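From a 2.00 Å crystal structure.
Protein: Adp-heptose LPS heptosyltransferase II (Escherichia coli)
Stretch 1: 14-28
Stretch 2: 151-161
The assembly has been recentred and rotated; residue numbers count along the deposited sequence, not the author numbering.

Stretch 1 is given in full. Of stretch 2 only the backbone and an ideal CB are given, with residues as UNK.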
HETATM    1  N   MSE A  14       4.390   1.746   2.975  1.00 17.66           N
HETATM    2  CA  MSE A  14       5.219   2.340   1.932  1.00 21.00           C
HETATM    3  C   MSE A  14       4.364   3.229   1.032  1.00 19.51           C
HETATM    4  O   MSE A  14       4.783   4.311   0.626  1.00 17.09           O
HETATM    5  CB  MSE A  14       5.887   1.249   1.087  1.00 25.46           C
HETATM    6  CG  MSE A  14       6.786   1.788  -0.032  1.00 36.81           C
HETATM    7 SE   MSE A  14       8.231   2.942   0.616  1.00 55.91          SE
HETATM    8  CE  MSE A  14       9.316   1.603   1.481  1.00 40.42           C
HETATM    9  N   MSE A  15       3.162   2.770   0.718  1.00 18.01           N
HETATM   10  CA  MSE A  15       2.282   3.551  -0.126  1.00 21.52           C
HETATM   11  C   MSE A  15       1.974   4.866   0.607  1.00 21.21           C
HETATM   12  O   MSE A  15       2.021   5.943   0.013  1.00 19.07           O
HETATM   13  CB  MSE A  15       1.002   2.749  -0.409  1.00 23.16           C
HETATM   14  CG  MSE A  15       0.221   3.198  -1.667  1.00 31.06           C
HETATM   15 SE   MSE A  15       1.245   3.031  -3.311  1.00 39.61          SE
HETATM   16  CE  MSE A  15       1.503   4.922  -3.726  1.00 27.93           C
HETATM   17  N   MSE A  16       1.674   4.780   1.904  1.00 19.73           N
HETATM   18  CA  MSE A  16       1.375   5.974   2.689  1.00 22.16           C
HETATM   19  C   MSE A  16       2.558   6.933   2.754  1.00 19.99           C
HETATM   20  O   MSE A  16       2.369   8.140   2.807  1.00 21.76           O
HETATM   21  CB  MSE A  16       0.983   5.611   4.128  1.00 27.61           C
HETATM   22  CG  MSE A  16      -0.207   4.714   4.245  1.00 40.07           C
HETATM   23 SE   MSE A  16      -1.643   5.382   3.199  1.00 56.01          SE
HETATM   24  CE  MSE A  16      -2.069   6.887   4.267  1.00 45.24           C
ATOM     25  N   SER A  17       3.774   6.396   2.759  1.00 18.30           N
ATOM     26  CA  SER A  17       4.951   7.243   2.858  1.00 17.29           C
ATOM     27  C   SER A  17       5.095   8.149   1.647  1.00 16.84           C
ATOM     28  O   SER A  17       5.814   9.147   1.700  1.00 16.66           O
ATOM     29  CB  SER A  17       6.218   6.405   3.056  1.00 18.56           C
ATOM     30  OG  SER A  17       6.561   5.658   1.903  1.00 18.98           O
ATOM     31  N   GLN A  18       4.403   7.834   0.558  1.00 16.30           N
ATOM     32  CA  GLN A  18       4.496   8.696  -0.606  1.00 16.84           C
ATOM     33  C   GLN A  18       3.981  10.088  -0.259  1.00 16.52           C
ATOM     34  O   GLN A  18       4.415  11.073  -0.843  1.00 16.81           O
ATOM     35  CB  GLN A  18       3.691   8.150  -1.789  1.00 18.22           C
ATOM     36  CG  GLN A  18       4.006   8.905  -3.074  1.00 19.76           C
ATOM     37  CD  GLN A  18       3.061   8.589  -4.215  1.00 22.74           C
ATOM     38  OE1 GLN A  18       3.331   8.921  -5.373  1.00 25.01           O
ATOM     39  NE2 GLN A  18       1.944   7.952  -3.895  1.00 19.51           N
ATOM     40  N   SER A  19       3.043  10.178   0.680  1.00 16.62           N
ATOM     41  CA  SER A  19       2.510  11.482   1.070  1.00 17.11           C
ATOM     42  C   SER A  19       3.600  12.374   1.646  1.00 16.94           C
ATOM     43  O   SER A  19       3.582  13.590   1.445  1.00 16.07           O
ATOM     44  CB  SER A  19       1.388  11.331   2.095  1.00 16.83           C
ATOM     45  OG  SER A  19       0.224  10.815   1.480  1.00 19.45           O
ATOM     46  N   LEU A  20       4.536  11.781   2.380  1.00 16.25           N
ATOM     47  CA  LEU A  20       5.637  12.555   2.928  1.00 17.14           C
ATOM     48  C   LEU A  20       6.506  13.068   1.773  1.00 16.28           C
ATOM     49  O   LEU A  20       6.888  14.239   1.758  1.00 18.18           O
ATOM     50  CB  LEU A  20       6.488  11.705   3.886  1.00 15.55           C
ATOM     51  CG  LEU A  20       7.806  12.361   4.328  1.00 18.69           C
ATOM     52  CD1 LEU A  20       7.524  13.660   5.085  1.00 16.86           C
ATOM     53  CD2 LEU A  20       8.588  11.394   5.210  1.00 16.99           C
ATOM     54  N   TYR A  21       6.814  12.197   0.813  1.00 15.72           N
ATOM     55  CA  TYR A  21       7.647  12.587  -0.331  1.00 17.90           C
ATOM     56  C   TYR A  21       6.980  13.702  -1.138  1.00 17.63           C
ATOM     57  O   TYR A  21       7.645  14.657  -1.555  1.00 18.96           O
ATOM     58  CB  TYR A  21       7.933  11.390  -1.257  1.00 18.69           C
ATOM     59  CG  TYR A  21       8.380  10.129  -0.527  1.00 20.82           C
ATOM     60  CD1 TYR A  21       9.039  10.208   0.697  1.00 21.24           C
ATOM     61  CD2 TYR A  21       8.101   8.862  -1.039  1.00 20.42           C
ATOM     62  CE1 TYR A  21       9.399   9.062   1.406  1.00 21.77           C
ATOM     63  CE2 TYR A  21       8.459   7.706  -0.344  1.00 20.27           C
ATOM     64  CZ  TYR A  21       9.105   7.818   0.882  1.00 21.64           C
ATOM     65  OH  TYR A  21       9.427   6.695   1.600  1.00 23.78           O
ATOM     66  N   ARG A  22       5.672  13.580  -1.360  1.00 16.14           N
ATOM     67  CA  ARG A  22       4.932  14.598  -2.093  1.00 17.98           C
ATOM     68  C   ARG A  22       4.944  15.904  -1.310  1.00 18.73           C
ATOM     69  O   ARG A  22       5.070  16.978  -1.885  1.00 18.06           O
ATOM     70  CB  ARG A  22       3.480  14.162  -2.328  1.00 19.24           C
ATOM     71  CG  ARG A  22       3.278  13.033  -3.335  1.00 18.50           C
ATOM     72  CD  ARG A  22       1.808  12.914  -3.702  1.00 18.81           C
ATOM     73  NE  ARG A  22       1.360  14.080  -4.456  1.00 18.77           N
ATOM     74  CZ  ARG A  22       0.089  14.420  -4.651  1.00 19.59           C
ATOM     75  NH1 ARG A  22      -0.891  13.687  -4.140  1.00 17.67           N
ATOM     76  NH2 ARG A  22      -0.206  15.491  -5.379  1.00 20.33           N
ATOM     77  N   THR A  23       4.806  15.810   0.009  1.00 18.76           N
ATOM     78  CA  THR A  23       4.798  17.003   0.839  1.00 18.03           C
ATOM     79  C   THR A  23       6.179  17.659   0.886  1.00 18.90           C
ATOM     80  O   THR A  23       6.288  18.887   0.861  1.00 21.06           O
ATOM     81  CB  THR A  23       4.315  16.680   2.269  1.00 16.72           C
ATOM     82  OG1 THR A  23       3.020  16.075   2.198  1.00 16.93           O
ATOM     83  CG2 THR A  23       4.216  17.949   3.107  1.00 15.84           C
ATOM     84  N   LEU A  24       7.233  16.850   0.933  1.00 19.38           N
ATOM     85  CA  LEU A  24       8.592  17.383   0.977  1.00 19.52           C
ATOM     86  C   LEU A  24       8.921  18.206  -0.260  1.00 20.23           C
ATOM     87  O   LEU A  24       9.563  19.247  -0.169  1.00 20.71           O
ATOM     88  CB  LEU A  24       9.608  16.248   1.111  1.00 18.98           C
ATOM     89  CG  LEU A  24       9.727  15.600   2.492  1.00 19.00           C
ATOM     90  CD1 LEU A  24      10.561  14.337   2.390  1.00 18.79           C
ATOM     91  CD2 LEU A  24      10.340  16.577   3.473  1.00 18.27           C
ATOM     92  N   GLN A  25       8.482  17.730  -1.417  1.00 19.86           N
ATOM     93  CA  GLN A  25       8.740  18.428  -2.661  1.00 21.56           C
ATOM     94  C   GLN A  25       7.875  19.667  -2.830  1.00 22.60           C
ATOM     95  O   GLN A  25       8.167  20.532  -3.652  1.00 24.50           O
ATOM     96  CB  GLN A  25       8.567  17.464  -3.827  1.00 22.57           C
ATOM     97  CG  GLN A  25       9.609  16.346  -3.776  1.00 26.57           C
ATOM     98  CD  GLN A  25       9.839  15.674  -5.109  1.00 28.54           C
ATOM     99  OE1 GLN A  25      10.931  15.171  -5.387  1.00 31.72           O
ATOM    100  NE2 GLN A  25       8.811  15.658  -5.948  1.00 28.63           N
ATOM    101  N   ALA A  26       6.813  19.762  -2.038  1.00 21.62           N
ATOM    102  CA  ALA A  26       5.937  20.918  -2.102  1.00 21.49           C
ATOM    103  C   ALA A  26       6.394  21.984  -1.102  1.00 20.70           C
ATOM    104  O   ALA A  26       6.088  23.161  -1.269  1.00 23.10           O
ATOM    105  CB  ALA A  26       4.503  20.500  -1.798  1.00 21.64           C
ATOM    106  N   ARG A  27       7.122  21.574  -0.064  1.00 19.96           N
ATOM    107  CA  ARG A  27       7.581  22.508   0.964  1.00 20.03           C
ATOM    108  C   ARG A  27       9.049  22.893   0.849  1.00 20.14           C
ATOM    109  O   ARG A  27       9.484  23.864   1.467  1.00 19.03           O
ATOM    110  CB  ARG A  27       7.332  21.921   2.361  1.00 20.58           C
ATOM    111  CG  ARG A  27       5.912  21.437   2.604  1.00 22.65           C
ATOM    112  CD  ARG A  27       4.867  22.534   2.454  1.00 21.26           C
ATOM    113  NE  ARG A  27       5.085  23.658   3.358  1.00 24.45           N
ATOM    114  CZ  ARG A  27       4.176  24.595   3.608  1.00 24.05           C
ATOM    115  NH1 ARG A  27       2.981  24.546   3.025  1.00 24.40           N
ATOM    116  NH2 ARG A  27       4.463  25.587   4.440  1.00 25.29           N
ATOM    117  N   TYR A  28       9.811  22.135   0.065  1.00 20.62           N
ATOM    118  CA  TYR A  28      11.238  22.403  -0.111  1.00 22.10           C
ATOM    119  C   TYR A  28      11.640  22.437  -1.573  1.00 23.05           C
ATOM    120  O   TYR A  28      11.219  21.587  -2.364  1.00 24.75           O
ATOM    121  CB  TYR A  28      12.073  21.332   0.597  1.00 21.20           C
ATOM    122  CG  TYR A  28      11.825  21.252   2.080  1.00 21.72           C
ATOM    123  CD1 TYR A  28      12.514  22.072   2.970  1.00 22.79           C
ATOM    124  CD2 TYR A  28      10.870  20.380   2.592  1.00 21.94           C
ATOM    125  CE1 TYR A  28      12.255  22.026   4.332  1.00 23.65           C
ATOM    126  CE2 TYR A  28      10.602  20.326   3.949  1.00 23.16           C
ATOM    127  CZ  TYR A  28      11.292  21.149   4.812  1.00 24.49           C
ATOM    128  OH  TYR A  28      11.003  21.109   6.150  1.00 24.88           O
ATOM    129  N   UNK A 151      -2.115  20.911   9.841  1.00 25.43           N
ATOM    130  CA  UNK A 151      -1.484  20.589   8.572  1.00 25.56           C
ATOM    131  C   UNK A 151      -2.054  21.389   7.416  1.00 26.66           C
ATOM    132  O   UNK A 151      -3.273  21.455   7.236  1.00 26.20           O
ATOM    133  CB  UNK A 151      -1.629  19.094   8.283  1.00 25.56           C
ATOM    134  N   UNK A 152      -1.177  22.023   6.621  1.00 26.97           N
ATOM    135  CA  UNK A 152      -1.642  22.809   5.475  1.00 27.85           C
ATOM    136  C   UNK A 152      -2.494  21.928   4.561  1.00 28.89           C
ATOM    137  O   UNK A 152      -2.096  20.816   4.217  1.00 27.53           O
ATOM    138  CB  UNK A 152      -0.460  23.400   4.703  1.00 27.85           C
ATOM    139  N   UNK A 153      -3.662  22.431   4.177  1.00 29.92           N
ATOM    140  CA  UNK A 153      -4.574  21.696   3.316  1.00 30.96           C
ATOM    141  C   UNK A 153      -4.489  22.242   1.895  1.00 30.36           C
ATOM    142  O   UNK A 153      -4.147  23.403   1.688  1.00 31.23           O
ATOM    143  CB  UNK A 153      -6.007  21.780   3.844  1.00 30.96           C
ATOM    144  N   UNK A 154      -4.785  21.403   0.890  1.00 27.67           N
ATOM    145  CA  UNK A 154      -5.176  19.995   1.014  1.00 26.63           C
ATOM    146  C   UNK A 154      -3.963  19.096   1.232  1.00 24.11           C
ATOM    147  O   UNK A 154      -2.857  19.429   0.807  1.00 21.77           O
ATOM    148  CB  UNK A 154      -5.940  19.544  -0.233  1.00 26.63           C
ATOM    149  N   UNK A 155      -4.164  17.962   1.896  1.00 21.71           N
ATOM    150  CA  UNK A 155      -3.062  17.035   2.127  1.00 20.88           C
ATOM    151  C   UNK A 155      -2.753  16.353   0.804  1.00 20.13           C
ATOM    152  O   UNK A 155      -3.644  16.166  -0.027  1.00 20.50           O
ATOM    153  CB  UNK A 155      -3.400  16.014   3.215  1.00 20.88           C
ATOM    154  N   UNK A 156      -1.495  15.993   0.596  1.00 17.53           N
ATOM    155  CA  UNK A 156      -1.123  15.309  -0.632  1.00 17.64           C
ATOM    156  C   UNK A 156      -1.186  13.804  -0.394  1.00 16.58           C
ATOM    157  O   UNK A 156      -0.290  13.227   0.218  1.00 17.94           O
ATOM    158  CB  UNK A 156       0.271  15.734  -1.099  1.00 17.64           C
ATOM    159  N   UNK A 157      -2.259  13.182  -0.875  1.00 16.21           N
ATOM    160  CA  UNK A 157      -2.476  11.749  -0.720  1.00 15.89           C
ATOM    161  C   UNK A 157      -1.608  10.934  -1.665  1.00 15.02           C
ATOM    162  O   UNK A 157      -1.114  11.453  -2.669  1.00 15.65           O
ATOM    163  CB  UNK A 157      -3.950  11.412  -0.952  1.00 15.89           C
ATOM    164  N   UNK A 158      -1.402   9.642  -1.354  1.00 16.04           N
ATOM    165  CA  UNK A 158      -0.585   8.825  -2.255  1.00 16.44           C
ATOM    166  C   UNK A 158      -1.290   8.860  -3.600  1.00 16.20           C
ATOM    167  O   UNK A 158      -2.518   8.936  -3.653  1.00 16.76           O
ATOM    168  CB  UNK A 158      -0.406   7.394  -1.743  1.00 16.44           C
ATOM    169  N   UNK A 159      -0.521   8.786  -4.676  1.00 15.50           N
ATOM    170  CA  UNK A 159      -1.106   8.850  -6.003  1.00 17.77           C
ATOM    171  C   UNK A 159      -0.157   8.203  -7.000  1.00 18.34           C
ATOM    172  O   UNK A 159       1.036   8.496  -7.017  1.00 19.68           O
ATOM    173  CB  UNK A 159      -1.411  10.296  -6.399  1.00 17.77           C
ATOM    174  N   UNK A 160      -0.696   7.302  -7.815  1.00 17.69           N
ATOM    175  CA  UNK A 160       0.082   6.592  -8.823  1.00 18.10           C
ATOM    176  C   UNK A 160      -0.574   6.725 -10.190  1.00 18.40           C
ATOM    177  O   UNK A 160      -1.798   6.746 -10.296  1.00 18.73           O
ATOM    178  CB  UNK A 160       0.234   5.117  -8.447  1.00 18.10           C
ATOM    179  N   UNK A 161       0.242   6.801 -11.235  1.00 19.76           N
ATOM    180  CA  UNK A 161      -0.258   6.927 -12.600  1.00 21.66           C
ATOM    181  C   UNK A 161       0.306   5.770 -13.424  1.00 20.56           C
ATOM    182  O   UNK A 161       1.425   5.320 -13.189  1.00 19.10           O
ATOM    183  CB  UNK A 161       0.124   8.277 -13.210  1.00 21.66           C
TER

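Stretch 1 is a helix through residue 27, and stretch 2 runs past it in extended form; the nearest CA atoms are those of Ser19 and position 158, 5.3 Å apart.

Position 151 has no atom of stretch 1 within 5.5 Å of its ideal CB, so many residues would do; it is Leu151. At 152 the CB points toward the helix, 4.0 Å from Arg27 NH1, and phi of -56° with psi of 132° admits proline as well as small or polar residues. Pro152 is deposited, its CG 4.0 Å from Arg27 NH1.

Positions 153, 154 and 155 are unconstrained by stretch 1. The peptide before 154 is cis, which favours proline there; the residues are Gln153, Pro154 and Leu155.

Position 156 is better defined. Its CB points toward the helix, 3.8 Å from Arg22 CB, and Ala26 CB lies farther along the same side. A medium aliphatic chain such as leucine, isoleucine or methionine would suit. Leu156 places CD1 4.0 Å from Ala26 CB, while its CB covers one face of the Arg22 guanidinium. Its backbone O accepts a hydrogen bond from Ser19 OG (2.8 Å), and water 2 joins its N to Thr23 OG1.

At 157 the CB points away, so the helix hardly restricts the side chain and even a large one fits. Trp157 contributes mainly backbone: Arg22 NH1 donates to its O (2.7 Å, 153° at the hydrogen), near the guanidinium plane, and water 1 links its N to Arg22 NH1.

Position 158 lies tight against the helix, its ideal CB 3.3 Å from Met15 O. The nearest acceptor stretch 1 offers its N is Ser19 OG, a long 3.5 Å away, so proline, with no N-H, gives up little, and phi of -60° permits it; a compact residue such as alanine is also plausible. In Pro158, CG lies 3.4 Å from Met15 O, and CB lies 3.9 Å from Met15 CE.

At 159 the CB is sideways, 4.1 Å from Arg22 NH1, so a polar or acidic chain would suit. Gln159 sets OE1 over the guanidinium face opposite Leu156 CB, 3.6 Å from Arg22 NH1.

At 160 the CB is sideways, 4.9 Å from Met15 CE, favouring an apolar chain long enough to reach that methyl. Leu160 does so, with CG 3.5 Å from Met15 CE.

Position 161 is beyond reach of stretch 1 and leaves the choice open; it is Gln161.

Stretch 2 (151-161) LPQPLLWPQLQ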
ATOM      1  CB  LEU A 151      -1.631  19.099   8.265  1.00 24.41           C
ATOM      2  CG  LEU A 151      -0.845  18.125   9.133  1.00 24.74           C
ATOM      3  CD1 LEU A 151      -1.213  16.703   8.738  1.00 24.37           C
ATOM      4  CD2 LEU A 151       0.654  18.366   8.956  1.00 24.13           C
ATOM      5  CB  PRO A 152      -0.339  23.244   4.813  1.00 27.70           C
ATOM      6  CG  PRO A 152       0.579  23.406   5.976  1.00 28.95           C
ATOM      7  CD  PRO A 152       0.278  22.180   6.809  1.00 26.92           C
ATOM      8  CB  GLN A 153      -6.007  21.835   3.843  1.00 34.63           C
ATOM      9  CG  GLN A 153      -6.222  21.229   5.228  1.00 39.00           C
ATOM     10  CD  GLN A 153      -6.502  19.738   5.181  1.00 42.41           C
ATOM     11  OE1 GLN A 153      -6.143  18.999   6.097  1.00 43.72           O
ATOM     12  NE2 GLN A 153      -7.166  19.291   4.122  1.00 43.71           N
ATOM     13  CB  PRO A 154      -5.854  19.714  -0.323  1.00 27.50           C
ATOM     14  CG  PRO A 154      -5.049  20.553  -1.267  1.00 26.76           C
ATOM     15  CD  PRO A 154      -4.932  21.859  -0.505  1.00 27.83           C
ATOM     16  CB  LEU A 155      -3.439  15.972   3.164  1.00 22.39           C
ATOM     17  CG  LEU A 155      -3.886  16.459   4.542  1.00 23.62           C
ATOM     18  CD1 LEU A 155      -4.169  15.261   5.442  1.00 26.00           C
ATOM     19  CD2 LEU A 155      -2.809  17.334   5.149  1.00 22.84           C
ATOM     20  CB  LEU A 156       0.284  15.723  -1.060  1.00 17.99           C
ATOM     21  CG  LEU A 156       0.420  17.239  -1.245  1.00 19.52           C
ATOM     22  CD1 LEU A 156       1.815  17.569  -1.737  1.00 20.58           C
ATOM     23  CD2 LEU A 156      -0.630  17.733  -2.224  1.00 17.95           C
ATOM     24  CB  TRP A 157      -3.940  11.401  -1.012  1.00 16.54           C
ATOM     25  CG  TRP A 157      -4.918  11.725   0.075  1.00 19.10           C
ATOM     26  CD1 TRP A 157      -4.648  12.258   1.308  1.00 20.15           C
ATOM     27  CD2 TRP A 157      -6.325  11.470   0.047  1.00 19.05           C
ATOM     28  NE1 TRP A 157      -5.802  12.343   2.047  1.00 18.29           N
ATOM     29  CE2 TRP A 157      -6.847  11.866   1.296  1.00 20.69           C
ATOM     30  CE3 TRP A 157      -7.198  10.939  -0.915  1.00 20.41           C
ATOM     31  CZ2 TRP A 157      -8.204  11.750   1.614  1.00 21.54           C
ATOM     32  CZ3 TRP A 157      -8.551  10.822  -0.597  1.00 20.00           C
ATOM     33  CH2 TRP A 157      -9.036  11.226   0.656  1.00 19.95           C
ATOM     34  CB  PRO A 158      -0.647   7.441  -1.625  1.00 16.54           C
ATOM     35  CG  PRO A 158      -0.822   7.748  -0.154  1.00 15.17           C
ATOM     36  CD  PRO A 158      -1.826   8.868  -0.173  1.00 16.30           C
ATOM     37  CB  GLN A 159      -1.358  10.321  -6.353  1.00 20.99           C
ATOM     38  CG  GLN A 159      -1.965  10.586  -7.711  1.00 29.85           C
ATOM     39  CD  GLN A 159      -2.436  12.031  -7.849  1.00 35.84           C
ATOM     40  OE1 GLN A 159      -1.673  12.972  -7.615  1.00 35.66           O
ATOM     41  NE2 GLN A 159      -3.697  12.210  -8.233  1.00 39.36           N
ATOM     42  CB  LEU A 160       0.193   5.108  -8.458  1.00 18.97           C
ATOM     43  CG  LEU A 160       0.932   4.739  -7.165  1.00 20.84           C
ATOM     44  CD1 LEU A 160       0.834   3.238  -6.902  1.00 19.76           C
ATOM     45  CD2 LEU A 160       2.387   5.170  -7.271  1.00 18.49           C
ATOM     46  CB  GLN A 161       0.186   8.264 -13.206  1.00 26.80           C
ATOM     47  CG  GLN A 161      -0.229   9.504 -12.403  1.00 36.28           C
ATOM     48  CD  GLN A 161      -1.706   9.827 -12.528  1.00 41.73           C
ATOM     49  OE1 GLN A 161      -2.206  10.060 -13.630  1.00 45.72           O
ATOM     50  NE2 GLN A 161      -2.414   9.846 -11.400  1.00 45.70           N
TER
HETATM   51  O   HOH W   1      -3.660  14.534  -3.165  1.00 27.23           O
HETATM   52  O   HOH W   2       0.476  17.295   2.444  1.00 20.00           O
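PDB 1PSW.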